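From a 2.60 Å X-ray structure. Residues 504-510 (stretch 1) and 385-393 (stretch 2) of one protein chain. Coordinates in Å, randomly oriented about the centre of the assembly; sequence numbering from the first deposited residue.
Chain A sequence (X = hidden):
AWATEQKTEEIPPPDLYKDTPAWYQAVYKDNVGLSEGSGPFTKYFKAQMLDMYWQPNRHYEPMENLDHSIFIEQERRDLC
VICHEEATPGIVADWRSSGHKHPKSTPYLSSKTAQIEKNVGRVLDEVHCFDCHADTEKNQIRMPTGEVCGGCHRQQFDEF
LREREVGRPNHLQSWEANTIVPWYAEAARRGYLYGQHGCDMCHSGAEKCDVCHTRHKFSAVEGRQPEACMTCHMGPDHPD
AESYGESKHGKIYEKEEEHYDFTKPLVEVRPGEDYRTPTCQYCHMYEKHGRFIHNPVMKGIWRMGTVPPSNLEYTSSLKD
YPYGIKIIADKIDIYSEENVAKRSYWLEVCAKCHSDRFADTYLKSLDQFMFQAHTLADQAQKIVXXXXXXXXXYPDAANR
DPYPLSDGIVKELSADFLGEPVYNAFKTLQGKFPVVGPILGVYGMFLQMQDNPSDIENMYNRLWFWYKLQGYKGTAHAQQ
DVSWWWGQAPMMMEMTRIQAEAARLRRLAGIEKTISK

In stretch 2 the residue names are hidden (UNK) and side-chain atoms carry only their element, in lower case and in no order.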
ATOM      1  N   ARG A 504     -10.765  37.852  67.220  1.00 37.86           N
ATOM      2  CA  ARG A 504      -9.845  38.982  67.290  1.00 31.85           C
ATOM      3  C   ARG A 504     -10.600  40.299  67.424  1.00 31.51           C
ATOM      4  O   ARG A 504     -10.189  41.183  68.184  1.00 31.93           O
ATOM      5  CB  ARG A 504      -8.953  38.998  66.052  1.00 28.75           C
ATOM      6  CG  ARG A 504      -7.591  39.631  66.249  1.00 36.36           C
ATOM      7  CD  ARG A 504      -6.539  38.797  65.544  1.00 35.71           C
ATOM      8  NE  ARG A 504      -6.971  38.417  64.202  1.00 36.69           N
ATOM      9  CZ  ARG A 504      -6.607  37.294  63.590  1.00 36.37           C
ATOM     10  NH1 ARG A 504      -5.810  36.430  64.204  1.00 31.56           N
ATOM     11  NH2 ARG A 504      -7.049  37.029  62.368  1.00 27.96           N
ATOM     12  N   LEU A 505     -11.707  40.447  66.692  1.00 32.79           N
ATOM     13  CA  LEU A 505     -12.483  41.680  66.766  1.00 34.01           C
ATOM     14  C   LEU A 505     -13.231  41.800  68.087  1.00 39.81           C
ATOM     15  O   LEU A 505     -13.414  42.913  68.593  1.00 33.15           O
ATOM     16  CB  LEU A 505     -13.459  41.755  65.592  1.00 31.31           C
ATOM     17  CG  LEU A 505     -12.822  41.967  64.219  1.00 23.62           C
ATOM     18  CD1 LEU A 505     -13.846  41.773  63.114  1.00 31.11           C
ATOM     19  CD2 LEU A 505     -12.193  43.350  64.132  1.00 23.99           C
ATOM     20  N   ARG A 506     -13.672  40.677  68.660  1.00 37.86           N
ATOM     21  CA  ARG A 506     -14.306  40.727  69.973  1.00 37.70           C
ATOM     22  C   ARG A 506     -13.278  40.989  71.066  1.00 37.86           C
ATOM     23  O   ARG A 506     -13.577  41.663  72.059  1.00 45.28           O
ATOM     24  CB  ARG A 506     -15.064  39.426  70.242  1.00 31.26           C
ATOM     25  CG  ARG A 506     -16.139  39.128  69.217  1.00 27.79           C
ATOM     26  CD  ARG A 506     -16.923  37.872  69.553  1.00 29.90           C
ATOM     27  NE  ARG A 506     -17.949  37.608  68.548  1.00 32.69           N
ATOM     28  CZ  ARG A 506     -19.149  38.179  68.537  1.00 41.59           C
ATOM     29  NH1 ARG A 506     -19.479  39.048  69.482  1.00 42.25           N
ATOM     30  NH2 ARG A 506     -20.019  37.884  67.581  1.00 31.85           N
ATOM     31  N   ARG A 507     -12.063  40.462  70.899  1.00 38.31           N
ATOM     32  CA  ARG A 507     -11.003  40.698  71.872  1.00 30.35           C
ATOM     33  C   ARG A 507     -10.593  42.166  71.893  1.00 38.55           C
ATOM     34  O   ARG A 507     -10.413  42.753  72.967  1.00 45.51           O
ATOM     35  CB  ARG A 507      -9.802  39.808  71.554  1.00 35.03           C
ATOM     36  CG  ARG A 507      -8.675  39.881  72.566  1.00 40.33           C
ATOM     37  CD  ARG A 507      -7.524  38.983  72.145  1.00 47.15           C
ATOM     38  NE  ARG A 507      -6.499  38.861  73.177  1.00 51.15           N
ATOM     39  CZ  ARG A 507      -5.395  38.133  73.042  1.00 50.95           C
ATOM     40  NH1 ARG A 507      -5.173  37.464  71.919  1.00 43.71           N
ATOM     41  NH2 ARG A 507      -4.513  38.073  74.029  1.00 47.32           N
ATOM     42  N   LEU A 508     -10.438  42.773  70.714  1.00 41.16           N
ATOM     43  CA  LEU A 508     -10.082  44.186  70.647  1.00 38.95           C
ATOM     44  C   LEU A 508     -11.172  45.061  71.248  1.00 42.92           C
ATOM     45  O   LEU A 508     -10.879  46.034  71.953  1.00 46.38           O
ATOM     46  CB  LEU A 508      -9.811  44.591  69.196  1.00 43.55           C
ATOM     47  CG  LEU A 508      -8.351  44.831  68.808  1.00 40.79           C
ATOM     48  CD1 LEU A 508      -7.485  43.620  69.131  1.00 44.65           C
ATOM     49  CD2 LEU A 508      -8.242  45.188  67.334  1.00 37.87           C
ATOM     50  N   ALA A 509     -12.438  44.735  70.978  1.00 44.02           N
ATOM     51  CA  ALA A 509     -13.534  45.523  71.531  1.00 47.88           C
ATOM     52  C   ALA A 509     -13.624  45.367  73.044  1.00 46.82           C
ATOM     53  O   ALA A 509     -13.924  46.333  73.755  1.00 45.69           O
ATOM     54  CB  ALA A 509     -14.853  45.124  70.872  1.00 39.32           C
ATOM     55  N   GLY A 510     -13.362  44.161  73.555  1.00 45.51           N
ATOM     56  CA  GLY A 510     -13.328  43.950  74.993  1.00 48.24           C
ATOM     57  C   GLY A 510     -12.245  44.732  75.703  1.00 50.28           C
ATOM     58  O   GLY A 510     -12.301  44.880  76.928  1.00 60.25           O
ATOM     59  N   UNK A 385     -22.154  37.873  60.194  1.00 25.81           N
ATOM     60  CA  UNK A 385     -23.296  38.752  60.418  1.00 26.07           C
ATOM     61  C   UNK A 385     -23.488  39.076  61.895  1.00 24.23           C
ATOM     62  O   UNK A 385     -23.975  40.161  62.226  1.00 29.67           O
ATOM     63  c   UNK A 385     -24.563  38.127  59.836  1.00 19.98           C
ATOM     64  o   UNK A 385     -26.584  36.821  58.547  1.00 37.92           O
ATOM     65  c   UNK A 385     -25.823  37.423  57.760  1.00 31.46           C
ATOM     66  o   UNK A 385     -26.047  37.519  56.535  1.00 26.55           O
ATOM     67  c   UNK A 385     -24.571  38.068  58.316  1.00 22.46           C
ATOM     68  N   UNK A 386     -23.118  38.159  62.790  1.00 26.41           N
ATOM     69  CA  UNK A 386     -23.204  38.458  64.217  1.00 22.64           C
ATOM     70  C   UNK A 386     -22.236  39.568  64.604  1.00 30.50           C
ATOM     71  O   UNK A 386     -22.563  40.425  65.432  1.00 29.53           O
ATOM     72  o   UNK A 386     -23.964  35.126  65.590  1.00 24.32           O
ATOM     73  c   UNK A 386     -22.938  37.200  65.042  1.00 26.22           C
ATOM     74  c   UNK A 386     -24.076  36.203  64.965  1.00 27.32           C
ATOM     75  o   UNK A 386     -25.080  36.496  64.282  1.00 26.76           O
ATOM     76  N   UNK A 387     -21.036  39.567  64.016  1.00 27.22           N
ATOM     77  CA  UNK A 387     -20.108  40.674  64.223  1.00 31.49           C
ATOM     78  C   UNK A 387     -20.714  41.991  63.758  1.00 29.56           C
ATOM     79  O   UNK A 387     -20.550  43.027  64.413  1.00 28.20           O
ATOM     80  c   UNK A 387     -16.910  38.890  62.875  1.00 40.81           C
ATOM     81  c   UNK A 387     -18.797  40.406  63.484  1.00 28.73           C
ATOM     82  c   UNK A 387     -17.259  39.535  65.260  1.00 31.38           C
ATOM     83  c   UNK A 387     -17.940  39.224  63.938  1.00 40.05           C
ATOM     84  N   UNK A 388     -21.415  41.969  62.622  1.00 27.81           N
ATOM     85  CA  UNK A 388     -22.058  43.176  62.112  1.00 24.30           C
ATOM     86  C   UNK A 388     -23.154  43.633  63.066  1.00 27.94           C
ATOM     87  O   UNK A 388     -23.237  44.814  63.428  1.00 25.09           O
ATOM     88  c   UNK A 388     -21.895  42.262  58.326  1.00 19.95           C
ATOM     89  c   UNK A 388     -22.602  42.929  60.693  1.00 21.92           C
ATOM     90  c   UNK A 388     -21.450  42.700  59.709  1.00 25.72           C
ATOM     91  c   UNK A 388     -23.477  44.087  60.242  1.00 21.13           C
ATOM     92  N   UNK A 389     -24.008  42.699  63.493  1.00 25.28           N
ATOM     93  CA  UNK A 389     -25.091  43.039  64.410  1.00 27.27           C
ATOM     94  C   UNK A 389     -24.553  43.569  65.734  1.00 30.52           C
ATOM     95  O   UNK A 389     -25.118  44.506  66.312  1.00 36.38           O
ATOM     96  c   UNK A 389     -25.985  41.821  64.640  1.00 14.17           C
ATOM     97  N   UNK A 390     -23.461  42.984  66.227  1.00 33.07           N
ATOM     98  CA  UNK A 390     -22.796  43.454  67.437  1.00 27.52           C
ATOM     99  C   UNK A 390     -21.946  44.699  67.203  1.00 30.74           C
ATOM    100  O   UNK A 390     -21.290  45.165  68.141  1.00 30.77           O
ATOM    101  o   UNK A 390     -22.154  40.018  68.548  1.00 45.38           O
ATOM    102  o   UNK A 390     -23.961  41.259  68.659  1.00 39.58           O
ATOM    103  c   UNK A 390     -22.740  41.118  68.442  1.00 41.38           C
ATOM    104  c   UNK A 390     -21.929  42.336  68.030  1.00 31.55           C
ATOM    105  N   UNK A 391     -21.963  45.258  65.995  1.00 28.39           N
ATOM    106  CA  UNK A 391     -21.220  46.483  65.722  1.00 27.54           C
ATOM    107  C   UNK A 391     -19.729  46.343  65.923  1.00 29.87           C
ATOM    108  O   UNK A 391     -19.065  47.295  66.353  1.00 28.20           O
ATOM    109  N   UNK A 392     -19.183  45.176  65.610  1.00 36.22           N
ATOM    110  CA  UNK A 392     -17.762  44.917  65.753  1.00 34.45           C
ATOM    111  C   UNK A 392     -17.007  45.020  64.434  1.00 33.04           C
ATOM    112  O   UNK A 392     -15.777  44.915  64.430  1.00 36.53           O
ATOM    113  c   UNK A 392     -17.543  43.541  66.383  1.00 29.53           C
ATOM    114  c   UNK A 392     -18.242  43.367  67.736  1.00 28.18           C
ATOM    115  c   UNK A 392     -18.031  41.966  68.267  1.00 33.58           C
ATOM    116  c   UNK A 392     -17.759  44.400  68.744  1.00 29.75           C
ATOM    117  N   UNK A 393     -17.710  45.214  63.321  1.00 37.03           N
ATOM    118  CA  UNK A 393     -17.046  45.430  62.043  1.00 33.56           C
ATOM    119  C   UNK A 393     -16.247  46.729  62.086  1.00 36.46           C
ATOM    120  O   UNK A 393     -16.784  47.788  62.422  1.00 43.64           O
ATOM    121  c   UNK A 393     -18.691  45.704  58.526  1.00 29.39           C
ATOM    122  c   UNK A 393     -17.599  45.275  59.484  1.00 41.93           C
ATOM    123  c   UNK A 393     -17.203  43.827  59.243  1.00 25.89           C
ATOM    124  c   UNK A 393     -18.079  45.473  60.920  1.00 41.27           C
TER

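Position 385 carries three side-chain carbons in a chain, the third bearing two oxygens: a carboxylate on a two-carbon stem, hence Glu385. It lies out of reach of stretch 1, and both its carboxylate oxygens are hydrogen-bonded elsewhere in the structure. Its backbone O accepts from the N of position 389 at 2.8 Å, an ordinary helical bond.

Position 386 has two side-chain carbons, the second carrying two oxygens, and the first, its CB, lies 3.9 Å from NH2 of Arg506, near the plane of the guanidinium; it is Asp386. Its carboxylate oxygens form their hydrogen bonds elsewhere in the structure. The short acid therefore borders the arginine without pairing with it.

At position 387 there are four carbons, forked at the second, and the two arms of the fork rest against Leu505 and Arg506, which identifies Leu387. Its CA-to-CB bond points sideways, yet the end of the side chain comes nearer: CD1 lies 4.2 Å from CD1 of Leu505, and CD2 lies 3.9 Å from NE of Arg506. A fork set one carbon out from the backbone lets this buried residue touch both an aliphatic neighbour and the face of a guanidinium.

Position 388 also has four carbons, but the fork is at the first and one arm is two carbons long. This is Ile388; branching at CB restricts its rotamers in a helix, and it takes a permitted one, with chi1 at -66° (m). It does not reach stretch 1. Position 389 has a single carbon and is Ala389, exposed and likewise out of contact, a small residue that suits a helix.

Position 390 has two side-chain carbons, the second with two oxygens, and one oxygen lies 3.0 Å from NH1 of Arg506; it is Asp390. Its CA-to-CB bond points toward stretch 1, and OD2 accepts hydrogen bonds from that NH1 and, at 3.2 Å, from NH2 of Arg506. One oxygen thus receives both terminal nitrogens, and opposite charges make the pair a salt bridge.

Position 391 has no side-chain atoms and is Gly391. Its phi of 61° favours glycine, and the turn closes as a Schellman motif: N of Gly391 bonds to O of Ile388 at 2.9 Å, and the N of position 392 bonds to O of Leu387 at 2.8 Å.

Position 392 shows four carbons forked at the second, with its end carbons against Ala509 and Arg506: Leu392. Pointing toward stretch 1, it places CD2 3.7 Å from CB of Ala509 and CD1 3.5 Å from NH1 of Arg506; the small alanine leaves the leucine close to the opposing helix. Its backbone O is 3.9 Å from CD1 of Leu505. Position 393 repeats the same four-carbon fork, giving Leu393, but its CA-to-CB bond points away and the residue is buried without contacting stretch 1.

The contact joins an apolar patch to one ion pair. Leu505 and Ala509, one helical turn apart, meet Leu387 and Leu392, while Arg506 reaches across with its guanidinium. Those two leucines cover one face of that group, and Asp390 binds at its edge, where the N-H groups point. Beyond the Schellman turn that ends the helix, Leu392 lies beside Leu505, their CA atoms 6.3 Å apart.

Stretch 2 385-393: EDLIADGLL
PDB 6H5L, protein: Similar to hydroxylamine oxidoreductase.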